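2-dehydropantoate 2-reductase (Bacillus subtilis, PDB 3EGO) probably catalyses the NADPH-dependent reduction of ketopantoate (2-dehydropantoate) to (R)-pantoate, a step in pantothenate biosynthesis. Local coordinates at residues 6-11 and 69-74; 15-20 and 164-169; 26-31 and 57-62; 95-100 and 115-120; 122-127 and 140-145. All blocks are in the same frame, centred on the assembly; numbering follows the deposited sequence. Where two conformers were deposited one is given.

Interaction 1 of 5, residues 6-11 and 69-74; sequences GIIGGG and DLLVVT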
# COMPACT_ATOMS: atom_id res chain seq x y z
N GLY A 6 23.34 -10.16 -30.80
CA GLY A 6 22.01 -9.54 -30.75
C GLY A 6 21.62 -9.15 -29.35
O GLY A 6 21.73 -9.93 -28.41
N ILE A 7 21.20 -7.90 -29.19
CA ILE A 7 20.72 -7.42 -27.89
C ILE A 7 19.20 -7.52 -27.94
O ILE A 7 18.58 -6.86 -28.75
CB ILE A 7 21.13 -5.94 -27.65
CG1 ILE A 7 22.66 -5.69 -27.91
CG2 ILE A 7 20.66 -5.49 -26.26
CD1 ILE A 7 23.53 -6.35 -26.94
N ILE A 8 18.59 -8.34 -27.09
CA ILE A 8 17.12 -8.45 -27.10
C ILE A 8 16.57 -7.45 -26.10
O ILE A 8 16.74 -7.61 -24.88
CB ILE A 8 16.60 -9.85 -26.72
CG1 ILE A 8 17.40 -10.98 -27.41
CG2 ILE A 8 15.08 -9.94 -26.97
CD1 ILE A 8 17.20 -11.09 -28.88
N GLY A 9 15.93 -6.41 -26.62
CA GLY A 9 15.40 -5.34 -25.74
C GLY A 9 16.04 -4.01 -26.04
O GLY A 9 17.28 -3.89 -26.10
N GLY A 10 15.21 -2.97 -26.21
CA GLY A 10 15.73 -1.66 -26.53
C GLY A 10 15.52 -0.64 -25.41
O GLY A 10 15.39 0.54 -25.69
N GLY A 11 15.42 -1.11 -24.17
CA GLY A 11 15.33 -0.28 -22.96
C GLY A 11 16.73 0.25 -22.63
O GLY A 11 17.65 0.12 -23.44
N ASP A 69 26.33 -14.96 -32.60
CA ASP A 69 27.32 -15.56 -31.72
C ASP A 69 26.95 -15.43 -30.24
O ASP A 69 27.28 -16.29 -29.42
CB ASP A 69 28.69 -14.96 -32.00
CG ASP A 69 29.17 -15.32 -33.40
OD1 ASP A 69 29.08 -16.52 -33.75
OD2 ASP A 69 29.58 -14.41 -34.16
N LEU A 70 26.23 -14.36 -29.91
CA LEU A 70 25.71 -14.23 -28.56
C LEU A 70 24.39 -13.45 -28.61
O LEU A 70 24.23 -12.53 -29.42
CB LEU A 70 26.74 -13.50 -27.68
CG LEU A 70 26.39 -13.03 -26.26
CD1 LEU A 70 26.12 -14.14 -25.25
CD2 LEU A 70 27.52 -12.13 -25.73
N LEU A 71 23.45 -13.86 -27.77
CA LEU A 71 22.27 -13.06 -27.51
C LEU A 71 22.26 -12.59 -26.07
O LEU A 71 22.51 -13.37 -25.15
CB LEU A 71 21.00 -13.87 -27.76
CG LEU A 71 20.81 -14.19 -29.24
CD1 LEU A 71 19.64 -15.18 -29.41
CD2 LEU A 71 20.59 -12.93 -30.01
N VAL A 72 21.96 -11.32 -25.88
CA VAL A 72 21.96 -10.74 -24.56
C VAL A 72 20.55 -10.29 -24.33
O VAL A 72 20.05 -9.46 -25.08
CB VAL A 72 22.90 -9.53 -24.45
CG1 VAL A 72 22.77 -8.93 -23.02
CG2 VAL A 72 24.38 -9.89 -24.78
N VAL A 73 19.90 -10.87 -23.32
CA VAL A 73 18.47 -10.66 -23.09
C VAL A 73 18.27 -9.68 -21.95
O VAL A 73 18.68 -9.92 -20.82
CB VAL A 73 17.73 -12.00 -22.79
CG1 VAL A 73 16.23 -11.72 -22.35
CG2 VAL A 73 17.79 -12.92 -24.01
N THR A 74 17.63 -8.54 -22.26
CA THR A 74 17.54 -7.43 -21.33
C THR A 74 16.08 -7.01 -21.05
O THR A 74 15.86 -6.04 -20.31
CB THR A 74 18.35 -6.19 -21.86
OG1 THR A 74 17.70 -5.67 -23.02
CG2 THR A 74 19.75 -6.58 -22.29
O HOH W 1 16.76 -3.15 -22.28

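Interaction 2 of 5, residues 15-20 and 164-169; sequences LLCAYY and SDFPIY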
# COMPACT_ATOMS: atom_id res chain seq x y z
N LEU A 15 20.24 -0.58 -24.81
CA LEU A 15 20.95 0.44 -25.57
C LEU A 15 22.37 0.61 -25.07
O LEU A 15 23.28 0.87 -25.83
CB LEU A 15 20.20 1.78 -25.48
CG LEU A 15 18.78 1.74 -26.11
CD1 LEU A 15 18.07 3.09 -25.82
CD2 LEU A 15 18.84 1.43 -27.59
N LEU A 16 22.54 0.55 -23.74
CA LEU A 16 23.87 0.68 -23.12
C LEU A 16 24.78 -0.46 -23.60
O LEU A 16 25.92 -0.22 -24.05
CB LEU A 16 23.72 0.57 -21.58
CG LEU A 16 25.03 0.74 -20.79
CD1 LEU A 16 25.40 2.15 -20.67
CD2 LEU A 16 24.81 0.12 -19.43
N CYS A 17 24.27 -1.70 -23.57
CA CYS A 17 25.08 -2.83 -24.02
C CYS A 17 25.36 -2.71 -25.53
O CYS A 17 26.44 -3.03 -25.99
CB CYS A 17 24.33 -4.16 -23.79
SG CYS A 17 24.18 -4.60 -22.04
N ALA A 18 24.37 -2.28 -26.29
CA ALA A 18 24.55 -2.19 -27.75
C ALA A 18 25.65 -1.17 -28.06
O ALA A 18 26.50 -1.45 -28.86
CB ALA A 18 23.23 -1.78 -28.41
N TYR A 19 25.64 -0.01 -27.39
CA TYR A 19 26.68 0.96 -27.65
C TYR A 19 28.10 0.37 -27.40
O TYR A 19 29.03 0.41 -28.25
CB TYR A 19 26.48 2.25 -26.83
CG TYR A 19 27.69 3.14 -27.09
CD1 TYR A 19 27.79 3.88 -28.27
CD2 TYR A 19 28.79 3.14 -26.22
CE1 TYR A 19 28.91 4.64 -28.54
CE2 TYR A 19 29.89 3.87 -26.47
CZ TYR A 19 29.96 4.60 -27.66
OH TYR A 19 31.09 5.33 -27.91
N TYR A 20 28.27 -0.20 -26.23
CA TYR A 20 29.60 -0.56 -25.87
C TYR A 20 30.08 -1.80 -26.58
O TYR A 20 31.27 -1.89 -26.91
CB TYR A 20 29.71 -0.69 -24.34
CG TYR A 20 29.84 0.62 -23.61
CD1 TYR A 20 28.80 1.11 -22.83
CD2 TYR A 20 31.03 1.35 -23.67
CE1 TYR A 20 28.92 2.30 -22.13
CE2 TYR A 20 31.16 2.53 -22.97
CZ TYR A 20 30.09 3.00 -22.20
OH TYR A 20 30.22 4.19 -21.48
N SER A 164 36.92 0.76 -21.21
CA SER A 164 37.26 0.87 -19.81
C SER A 164 36.01 1.08 -18.97
O SER A 164 35.96 0.67 -17.81
CB SER A 164 38.23 2.04 -19.60
OG SER A 164 39.43 1.78 -20.31
N ASP A 165 34.99 1.72 -19.55
CA ASP A 165 33.82 2.09 -18.74
C ASP A 165 32.72 1.06 -18.80
O ASP A 165 31.68 1.25 -18.16
CB ASP A 165 33.25 3.45 -19.14
CG ASP A 165 34.18 4.62 -18.82
OD1 ASP A 165 34.81 4.64 -17.75
OD2 ASP A 165 34.19 5.55 -19.63
N PHE A 166 32.98 -0.04 -19.54
CA PHE A 166 32.08 -1.15 -19.71
C PHE A 166 32.79 -2.44 -19.28
O PHE A 166 32.87 -3.34 -20.04
CB PHE A 166 31.62 -1.28 -21.19
CG PHE A 166 30.31 -2.04 -21.36
CD1 PHE A 166 29.09 -1.55 -20.84
CD2 PHE A 166 30.30 -3.27 -22.05
CE1 PHE A 166 27.87 -2.29 -21.01
CE2 PHE A 166 29.10 -4.00 -22.24
CZ PHE A 166 27.89 -3.51 -21.70
N PRO A 167 33.36 -2.48 -18.07
CA PRO A 167 34.03 -3.74 -17.71
C PRO A 167 33.07 -4.91 -17.51
O PRO A 167 31.90 -4.72 -17.10
CB PRO A 167 34.74 -3.41 -16.38
CG PRO A 167 33.90 -2.34 -15.81
CD PRO A 167 33.51 -1.48 -17.00
N ILE A 168 33.56 -6.11 -17.77
CA ILE A 168 32.75 -7.29 -17.63
C ILE A 168 33.55 -8.35 -16.86
O ILE A 168 34.72 -8.62 -17.22
CB ILE A 168 32.32 -7.82 -19.02
CG1 ILE A 168 31.41 -6.77 -19.69
CG2 ILE A 168 31.52 -9.08 -18.87
CD1 ILE A 168 31.03 -7.10 -21.18
N TYR A 169 32.96 -8.90 -15.78
CA TYR A 169 33.68 -9.79 -14.87
C TYR A 169 32.96 -11.10 -14.76
O TYR A 169 31.72 -11.12 -14.69
CB TYR A 169 33.76 -9.16 -13.47
CG TYR A 169 34.42 -7.84 -13.49
CD1 TYR A 169 35.74 -7.71 -13.95
CD2 TYR A 169 33.75 -6.70 -13.05
CE1 TYR A 169 36.35 -6.46 -14.01
CE2 TYR A 169 34.38 -5.48 -13.09
CZ TYR A 169 35.67 -5.38 -13.58
OH TYR A 169 36.28 -4.15 -13.58

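Interaction 3 of 5, residues 26-31 and 57-62; sequences DVTVVT and DCSADT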
# COMPACT_ATOMS: atom_id res chain seq x y z
N ASP A 26 29.81 -6.75 -34.24
CA ASP A 26 28.59 -6.42 -34.98
C ASP A 26 27.30 -6.62 -34.17
O ASP A 26 26.87 -7.75 -33.89
CB ASP A 26 28.54 -7.25 -36.27
CG ASP A 26 29.51 -6.76 -37.31
OD1 ASP A 26 30.03 -5.63 -37.16
OD2 ASP A 26 29.74 -7.49 -38.29
N VAL A 27 26.63 -5.51 -33.85
CA VAL A 27 25.46 -5.55 -32.97
C VAL A 27 24.17 -5.24 -33.71
O VAL A 27 24.12 -4.36 -34.56
CB VAL A 27 25.60 -4.54 -31.79
CG1 VAL A 27 24.37 -4.54 -30.92
CG2 VAL A 27 26.84 -4.86 -30.97
N THR A 28 23.14 -6.00 -33.36
CA THR A 28 21.77 -5.69 -33.72
C THR A 28 20.94 -5.61 -32.45
O THR A 28 20.99 -6.52 -31.62
CB THR A 28 21.17 -6.82 -34.53
OG1 THR A 28 22.13 -7.21 -35.55
CG2 THR A 28 19.85 -6.40 -35.18
N VAL A 29 20.15 -4.54 -32.34
CA VAL A 29 19.15 -4.44 -31.29
C VAL A 29 17.84 -4.98 -31.81
O VAL A 29 17.36 -4.53 -32.86
CB VAL A 29 18.99 -2.98 -30.88
CG1 VAL A 29 17.90 -2.79 -29.78
CG2 VAL A 29 20.34 -2.50 -30.35
N VAL A 30 17.30 -5.98 -31.11
CA VAL A 30 16.02 -6.58 -31.48
C VAL A 30 14.99 -5.93 -30.55
O VAL A 30 14.98 -6.18 -29.34
CB VAL A 30 16.04 -8.12 -31.30
CG1 VAL A 30 14.66 -8.74 -31.57
CG2 VAL A 30 17.14 -8.75 -32.15
N THR A 31 14.18 -5.05 -31.14
CA THR A 31 13.21 -4.23 -30.40
C THR A 31 11.81 -4.73 -30.77
O THR A 31 11.59 -5.18 -31.88
CB THR A 31 13.28 -2.73 -30.83
OG1 THR A 31 12.98 -2.59 -32.23
CG2 THR A 31 14.66 -2.13 -30.62
N ASP A 57 27.00 3.24 -34.78
CA ASP A 57 26.06 2.68 -35.70
C ASP A 57 25.79 1.18 -35.34
O ASP A 57 26.66 0.46 -34.87
CB ASP A 57 26.49 3.11 -37.12
CG ASP A 57 26.74 4.67 -37.20
OD1 ASP A 57 25.85 5.50 -36.82
OD2 ASP A 57 27.85 5.09 -37.60
N CYS A 58 24.52 0.78 -35.42
CA CYS A 58 24.02 -0.48 -34.90
C CYS A 58 22.93 -0.96 -35.86
O CYS A 58 22.20 -0.12 -36.38
CB CYS A 58 23.40 -0.19 -33.52
SG CYS A 58 22.90 -1.55 -32.52
N SER A 59 22.76 -2.27 -36.04
CA SER A 59 21.58 -2.76 -36.77
C SER A 59 20.44 -2.95 -35.79
O SER A 59 20.65 -2.94 -34.56
CB SER A 59 21.87 -4.06 -37.53
OG SER A 59 23.03 -3.91 -38.32
N ALA A 60 19.22 -3.12 -36.31
CA ALA A 60 18.06 -3.34 -35.47
C ALA A 60 17.02 -4.20 -36.20
O ALA A 60 17.02 -4.30 -37.43
CB ALA A 60 17.48 -2.02 -35.02
N ASP A 61 16.13 -4.82 -35.45
CA ASP A 61 15.15 -5.71 -36.04
C ASP A 61 14.07 -5.91 -35.00
O ASP A 61 14.25 -5.53 -33.84
CB ASP A 61 15.79 -7.05 -36.37
CG ASP A 61 15.21 -7.70 -37.61
OD1 ASP A 61 16.02 -8.07 -38.50
OD2 ASP A 61 13.95 -7.83 -37.69
N THR A 62 12.95 -6.52 -35.41
CA THR A 62 11.83 -6.73 -34.52
C THR A 62 11.72 -8.23 -34.30
O THR A 62 10.87 -8.71 -33.58
CB THR A 62 10.53 -6.14 -35.12
OG1 THR A 62 10.43 -6.52 -36.49
CG2 THR A 62 10.58 -4.61 -35.07
O HOH W 2 27.61 -2.83 -34.64

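Interaction 4 of 5, residues 95-100 and 115-120; sequences ILFLQN and HSIYVG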
# COMPACT_ATOMS: atom_id res chain seq x y z
N ILE A 95 23.40 -17.61 -24.81
CA ILE A 95 22.41 -16.62 -24.41
C ILE A 95 22.79 -16.15 -23.05
O ILE A 95 22.94 -16.98 -22.14
CB ILE A 95 21.01 -17.19 -24.25
CG1 ILE A 95 20.67 -18.15 -25.38
CG2 ILE A 95 19.96 -16.04 -24.16
CD1 ILE A 95 20.47 -17.52 -26.71
N LEU A 96 22.94 -14.83 -22.90
CA LEU A 96 23.23 -14.23 -21.60
C LEU A 96 22.00 -13.49 -21.08
O LEU A 96 21.59 -12.52 -21.67
CB LEU A 96 24.41 -13.24 -21.68
CG LEU A 96 24.78 -12.48 -20.40
CD1 LEU A 96 25.11 -13.45 -19.25
CD2 LEU A 96 25.97 -11.48 -20.66
N PHE A 97 21.38 -13.96 -19.99
CA PHE A 97 20.20 -13.27 -19.42
C PHE A 97 20.58 -12.22 -18.40
O PHE A 97 21.25 -12.53 -17.42
CB PHE A 97 19.29 -14.31 -18.75
CG PHE A 97 18.60 -15.19 -19.71
CD1 PHE A 97 17.36 -14.82 -20.23
CD2 PHE A 97 19.19 -16.38 -20.14
CE1 PHE A 97 16.71 -15.63 -21.16
CE2 PHE A 97 18.54 -17.21 -21.06
CZ PHE A 97 17.30 -16.83 -21.58
N LEU A 98 20.17 -10.97 -18.61
CA LEU A 98 20.57 -9.93 -17.70
C LEU A 98 19.37 -9.31 -16.97
O LEU A 98 19.50 -8.24 -16.38
CB LEU A 98 21.35 -8.83 -18.43
CG LEU A 98 22.73 -9.21 -18.96
CD1 LEU A 98 23.33 -7.96 -19.58
CD2 LEU A 98 23.61 -9.71 -17.80
N GLN A 99 18.27 -10.04 -16.98
CA GLN A 99 17.01 -9.73 -16.30
C GLN A 99 17.12 -9.36 -14.84
O GLN A 99 17.91 -9.92 -14.11
CB GLN A 99 16.08 -10.94 -16.39
CG GLN A 99 15.97 -11.53 -17.81
CD GLN A 99 15.08 -10.68 -18.67
OE1 GLN A 99 15.56 -9.98 -19.58
NE2 GLN A 99 13.78 -10.69 -18.36
N ASN A 100 16.30 -8.40 -14.41
CA ASN A 100 16.20 -8.06 -12.99
C ASN A 100 15.32 -9.10 -12.32
O ASN A 100 14.40 -9.63 -12.95
CB ASN A 100 15.58 -6.67 -12.79
CG ASN A 100 16.48 -5.56 -13.27
OD1 ASN A 100 17.70 -5.62 -13.12
ND2 ASN A 100 15.87 -4.51 -13.84
N HIS A 115 21.04 -24.61 -26.08
CA HIS A 115 21.70 -23.32 -25.89
C HIS A 115 22.66 -23.39 -24.72
O HIS A 115 22.45 -24.15 -23.77
CB HIS A 115 20.65 -22.24 -25.63
CG HIS A 115 19.88 -21.82 -26.85
ND1 HIS A 115 20.49 -21.53 -28.05
CD2 HIS A 115 18.56 -21.60 -27.03
CE1 HIS A 115 19.58 -21.16 -28.92
NE2 HIS A 115 18.39 -21.20 -28.33
N SER A 116 23.75 -22.61 -24.78
CA SER A 116 24.59 -22.40 -23.61
C SER A 116 24.04 -21.20 -22.86
O SER A 116 24.03 -20.10 -23.38
CB SER A 116 26.04 -22.10 -23.99
OG SER A 116 26.63 -23.17 -24.73
N ILE A 117 23.65 -21.41 -21.61
CA ILE A 117 22.98 -20.38 -20.84
C ILE A 117 23.87 -19.76 -19.81
O ILE A 117 24.49 -20.45 -19.00
CB ILE A 117 21.75 -20.91 -20.14
CG1 ILE A 117 20.85 -21.65 -21.13
CG2 ILE A 117 20.97 -19.75 -19.45
CD1 ILE A 117 20.41 -20.81 -22.31
N TYR A 118 23.90 -18.42 -19.85
CA TYR A 118 24.62 -17.60 -18.91
C TYR A 118 23.65 -16.62 -18.29
O TYR A 118 22.66 -16.21 -18.91
CB TYR A 118 25.78 -16.87 -19.62
CG TYR A 118 26.66 -17.86 -20.37
CD1 TYR A 118 27.68 -18.57 -19.72
CD2 TYR A 118 26.42 -18.13 -21.71
CE1 TYR A 118 28.45 -19.51 -20.43
CE2 TYR A 118 27.18 -19.06 -22.41
CZ TYR A 118 28.19 -19.75 -21.77
OH TYR A 118 28.91 -20.67 -22.51
N VAL A 119 24.01 -16.19 -17.11
CA VAL A 119 23.16 -15.37 -16.28
C VAL A 119 24.04 -14.28 -15.67
O VAL A 119 25.18 -14.54 -15.33
CB VAL A 119 22.57 -16.41 -15.26
CG1 VAL A 119 23.10 -16.28 -13.83
CG2 VAL A 119 21.07 -16.79 -15.51
N GLY A 120 23.54 -13.04 -15.55
CA GLY A 120 24.35 -11.96 -14.98
C GLY A 120 23.57 -10.79 -14.43
O GLY A 120 22.36 -10.73 -14.56
O HOH W 3 19.92 -11.37 -13.83

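Interaction 5 of 5, residues 122-127 and 140-145; sequences VEHGAV and GAIKWS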
# COMPACT_ATOMS: atom_id res chain seq x y z
N VAL A 122 23.58 -6.41 -13.91
CA VAL A 122 24.08 -5.18 -14.47
C VAL A 122 24.18 -4.19 -13.32
O VAL A 122 23.15 -3.81 -12.75
CB VAL A 122 23.10 -4.61 -15.48
CG1 VAL A 122 23.53 -3.21 -15.94
CG2 VAL A 122 22.92 -5.58 -16.67
N GLU A 123 25.39 -3.74 -13.01
CA GLU A 123 25.59 -2.73 -11.97
C GLU A 123 25.80 -1.29 -12.46
O GLU A 123 26.08 -0.40 -11.67
CB GLU A 123 26.80 -3.12 -11.11
CG GLU A 123 26.67 -4.53 -10.52
CD GLU A 123 27.86 -4.89 -9.60
OE1 GLU A 123 27.64 -5.60 -8.59
OE2 GLU A 123 29.02 -4.45 -9.90
N HIS A 124 25.65 -1.08 -13.75
CA HIS A 124 25.71 0.26 -14.31
C HIS A 124 24.45 0.97 -13.97
O HIS A 124 23.44 0.32 -13.73
CB HIS A 124 25.76 0.16 -15.82
CG HIS A 124 27.02 -0.42 -16.35
ND1 HIS A 124 28.22 0.26 -16.32
CD2 HIS A 124 27.28 -1.62 -16.93
CE1 HIS A 124 29.16 -0.49 -16.87
NE2 HIS A 124 28.62 -1.62 -17.25
N GLY A 125 24.51 2.31 -13.95
CA GLY A 125 23.35 3.17 -13.97
C GLY A 125 23.15 3.55 -15.44
O GLY A 125 24.07 3.96 -16.10
N ALA A 126 21.95 3.41 -15.95
CA ALA A 126 21.69 3.79 -17.33
C ALA A 126 20.24 4.21 -17.45
O ALA A 126 19.35 3.54 -16.91
CB ALA A 126 21.98 2.61 -18.25
N VAL A 127 20.01 5.29 -18.20
CA VAL A 127 18.67 5.88 -18.29
C VAL A 127 18.37 6.12 -19.78
O VAL A 127 19.10 6.88 -20.43
CB VAL A 127 18.62 7.23 -17.51
CG1 VAL A 127 17.30 7.95 -17.75
CG2 VAL A 127 18.86 7.03 -16.01
N GLY A 140 29.39 1.43 -13.80
CA GLY A 140 29.43 0.18 -13.05
C GLY A 140 30.16 -0.90 -13.81
O GLY A 140 31.23 -0.68 -14.41
N ALA A 141 29.53 -2.07 -13.86
CA ALA A 141 30.10 -3.25 -14.50
C ALA A 141 28.97 -4.21 -14.80
O ALA A 141 27.87 -4.03 -14.29
CB ALA A 141 31.10 -3.92 -13.54
N ILE A 142 29.25 -5.22 -15.61
CA ILE A 142 28.39 -6.37 -15.74
C ILE A 142 29.13 -7.54 -15.16
O ILE A 142 30.34 -7.68 -15.38
CB ILE A 142 28.02 -6.65 -17.20
CG1 ILE A 142 27.02 -5.57 -17.69
CG2 ILE A 142 27.42 -8.08 -17.38
CD1 ILE A 142 26.67 -5.71 -19.25
N LYS A 143 28.44 -8.37 -14.39
CA LYS A 143 29.03 -9.61 -13.87
C LYS A 143 28.20 -10.79 -14.34
O LYS A 143 26.96 -10.75 -14.35
CB LYS A 143 29.10 -9.56 -12.34
CG LYS A 143 30.05 -8.49 -11.79
CD LYS A 143 29.89 -8.30 -10.30
CE LYS A 143 31.07 -7.54 -9.69
NZ LYS A 143 30.63 -6.72 -8.53
N TRP A 144 28.85 -11.86 -14.76
CA TRP A 144 28.12 -12.98 -15.33
C TRP A 144 28.70 -14.31 -14.82
O TRP A 144 29.83 -14.35 -14.32
CB TRP A 144 28.14 -12.96 -16.86
CG TRP A 144 29.52 -13.09 -17.38
CD1 TRP A 144 30.47 -12.10 -17.46
CD2 TRP A 144 30.12 -14.28 -17.89
NE1 TRP A 144 31.64 -12.62 -17.98
CE2 TRP A 144 31.44 -13.96 -18.27
CE3 TRP A 144 29.66 -15.60 -18.06
CZ2 TRP A 144 32.35 -14.93 -18.79
CZ3 TRP A 144 30.55 -16.57 -18.59
CH2 TRP A 144 31.89 -16.22 -18.94
N SER A 145 27.90 -15.38 -14.96
CA SER A 145 28.27 -16.73 -14.53
C SER A 145 27.69 -17.70 -15.53
O SER A 145 26.74 -17.34 -16.22
CB SER A 145 27.65 -17.04 -13.18
OG SER A 145 28.03 -16.08 -12.22

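Interaction 1 of 5, residues 6-11 and 69-74
Ile8 meets Leu71 and Val73 on one face of a parallel pair of strands, 6-8 and 70-73. It loses more surface to the contact than any other residue here. CG1 of Ile8 lies anti to the carbonyl carbon, and it rests 3.9 Å from Val73 CG2. The chain continues to CD1, which reaches Leu71 CD2 at 4.0 Å. Gly6 lies on this same face. It has no side chain, and Leu71 CD2 sits 3.7 Å from Gly6 CA, close enough that a CB there would clash with it. Ile7 and Val72 lie side by side on the other face, with Ile7 CD1 against Val72 CB.

The backbones are joined by the hydrogen bonds of a parallel pair. Gly6 N gives to Leu70 O, Val72 N to Gly6 O, and Ile8 N to Val72 O. The last rung is doubled, because Ile8 O accepts from both the N and the OG1 of Thr74. The bond from Thr74 OG1 to Ile8 O is 2.9 Å long, and its donor stands above the carbonyl plane. Thr74 OG1 also accepts from a water, at 2.8 Å. Thr74, just after strand 70-73, is thus linked to Gly11 N in the glycine-rich turn, though the water's bond to Gly11 is weak. Gly9, Gly10 and Gly11 probably bind NADP(+), as in a Rossmann GxGxxG loop. Gly11 is the N-cap of helix 12-22. That helix covers the Ile7 face through Cys17, Ala18 and Leu21. Strands 26-30 and 94-97 flank the pair.

Interaction 2 of 5, residues 15-20 and 164-169
This is a buried aromatic contact between helix 12-22, the first helix of the Rossmann-type domain, and the loop that leads into strand 168-170. Tyr20 and Phe166 carry it. Their rings are nearly parallel, with planes 11° apart, but they are slid so far that they barely overlap. Each ring instead lies over the other residue's CB. Tyr20 CB sits 3.5 Å from the centroid of the Phe166 ring, and Phe166 CB sits 3.9 Å from the centroid of the Tyr20 ring. Both are CH-pi contacts over the face. The fit is close, with Tyr20 CD1 3.3 Å from Phe166 CD1. Phe166 CG is anti to the backbone N (chi1 -158°), which helps carry the ring in toward the helix.

The far end of the Phe166 ring meets the preceding turn of the helix. Cys17 SG lies at the ring edge, in its plane and 3.9 Å from Phe166 CZ, a sulfur-aromatic contact. Leu16 CG approaches Phe166 CE1 at 4.2 Å. At the other end, Tyr20 OH touches Asp165 CB, while its hydrogen bonds go to His136 and Lys49. An alanine in place of Phe166 would probably open a gap beside Tyr20 CB and Cys17, and would take away the ring on which Tyr20 CB rests.

Tyr19 CD2 lies over the opposite face of the Tyr20 ring. The ring of His124 meets that of Phe166 with the planes nearly parallel. Strand 45-49 touches the helix through Leu47, and strand 142-146 reaches both sides of the contact through Ile142.

Interaction 3 of 5, residues 26-31 and 57-62
Two parallel strands of the Rossmann-type sheet, 26-30 and 59-61, meet here, with Val29 facing Cys58 and Ala60. Four backbone bonds join them in alternation. Ser59 N gives to Val27 O, Val29 N to Ser59 O, Asp61 N to Val29 O, and Thr31 N to Asp61 O at 2.7 Å. CA-H...O contacts fill in between, such as Ala60 CA to Val29 O at 3.0 Å.

In one of its two conformers Cys58 has SG anti to the backbone N (chi1 -172°). There Cys58 SG touches two valines, 3.7 Å from Val27 CG1 and 3.5 Å from Val29 CG2. The contact is doubtful for the other conformer. Helix 12-22 packs on the valines through Ala18, and helix 34-43 reaches Cys58 through Ile40. Strand 26-30 closes the beta-alpha-beta unit begun by strand 4-8 and helix 12-22. The glycine-rich turn between those two probably binds NADP(+), and Val29 lies close to its Gly10.

The other face is more polar. Thr28 CG2 leans over the neighbouring backbone, 3.5 Å from Ala60 N, while its OG1 lies beside Ser59 CB. Asp61 turns its carboxylate back on its own chain. Asp61 OD2 accepts from Thr62 N at 2.8 Å through the anti lone pair, and also from Ser63 N.

Interaction 4 of 5, residues 95-100 and 115-120
The axes of strands 95-97 and 116-120 come within 4.5 Å, at 25° to each other, and run parallel. Four backbone bonds join them: Ile95 N to Ser116 O, Tyr118 N to Ile95 O, Phe97 N to Tyr118 O, and Gly120 N to Phe97 O.

Ile95 has the largest area buried by the contact. It lies side by side with Ile117, its CG1 4.1 Å from Ile117 CD1. Ile95 CD1 stands over the centre of the His115 ring, 4.2 Å from the centroid, a CH-pi contact on the face. The imidazole is held by hydrogen bonds of ND1 to Thr93 N and of NE2 to Leu87 O, which should fix the ring's rotation. Phe97 shares this face of the sheet and turns the edge of its ring to Ile117 CG2, 3.9 Å from Phe97 CE2.

On the other face Leu96 and Tyr118 cross at about a right angle, and Leu96 CD1 presses on Tyr118 CB at 3.5 Å. The phenol OH is bonded to Glu151 O. Leu98 CD2 lies 3.5 Å from Gly120 C, and a CB on Gly120 would clash with that methyl.

Asn100, a cofactor and substrate residue by similarity, follows at the end of the first segment and is bonded to Glu260. The two strands precede and follow helix 103-109 in the chain, as a beta-alpha-beta unit, and that helix covers Phe97 and Val119 through Leu108. Strand 70-73 lies next to strand 94-97, and helix 174-195 reaches Val119.

Interaction 5 of 5, residues 122-127 and 140-145
The His124 imidazole lies with one face on the peptide between Gly140 and Ala141. Ala141 N sits over the centre of the His124 ring, 3.4 Å above its plane, and Gly140 C lies over the same face. His124 CD2 reaches Ile142 CG1 at 4.0 Å. The rings of Phe166 and His136 also meet the imidazole, Phe166 nearly parallel to it. An alanine in place of His124 would probably leave the Gly140-Ala141 peptide without its cover and Phe166 without this one of its ring neighbours.

Gly140 packs tightly against the chain at Glu123 and His124. A CB there would clash with Glu123 O and His124 N. Glu123 N gives a 2.8 Å bond to Ala141 O. Further out, the Glu123 carboxylate and Lys143 form a salt bridge. Lys143 NZ lies 3.1 Å from Glu123 OE2, on its syn side but 27° out of the carboxylate plane, and its bond to OE1 is weak. A bend at chi4 (148°) places Lys143 NZ by the carboxylate.

On the face of Val122 and Ile142, Val122 CG2 meets Ile142 CG1 at 4.2 Å. These two form an antiparallel, non-hydrogen-bonded pair. Val122 also touches Val13, a probable NADP(+)-site residue in the first turn of helix 12-22. The contact joins antiparallel strands 116-128 and 142-146 beside the probable cofactor site, to which Ala126 belongs by similarity.

All five contacts reach one mixed sheet, where interactions 1, 3 and 4 join parallel neighbours. Strand 4-8 of interaction 1 pairs with strand 26-30 of interaction 3, and strand 70-73 with strand 94-97 of interaction 4. The centres of interactions 1 and 3 are about 9 Å apart, those of 1 and 4 about 10 Å. Interaction 5 continues strand 116-128 from interaction 4 into antiparallel pairing. Interaction 2 brings helix 12-22 against the loop before strand 168-170, its centre about 8 Å from that of interaction 5. Interactions 3, 4 and 5 fall between its segments in the chain. Interactions 1, 4 and 5 hold probable NADP(+)-site residues, so the cofactor probably lies where these strands meet the start of helix 12-22.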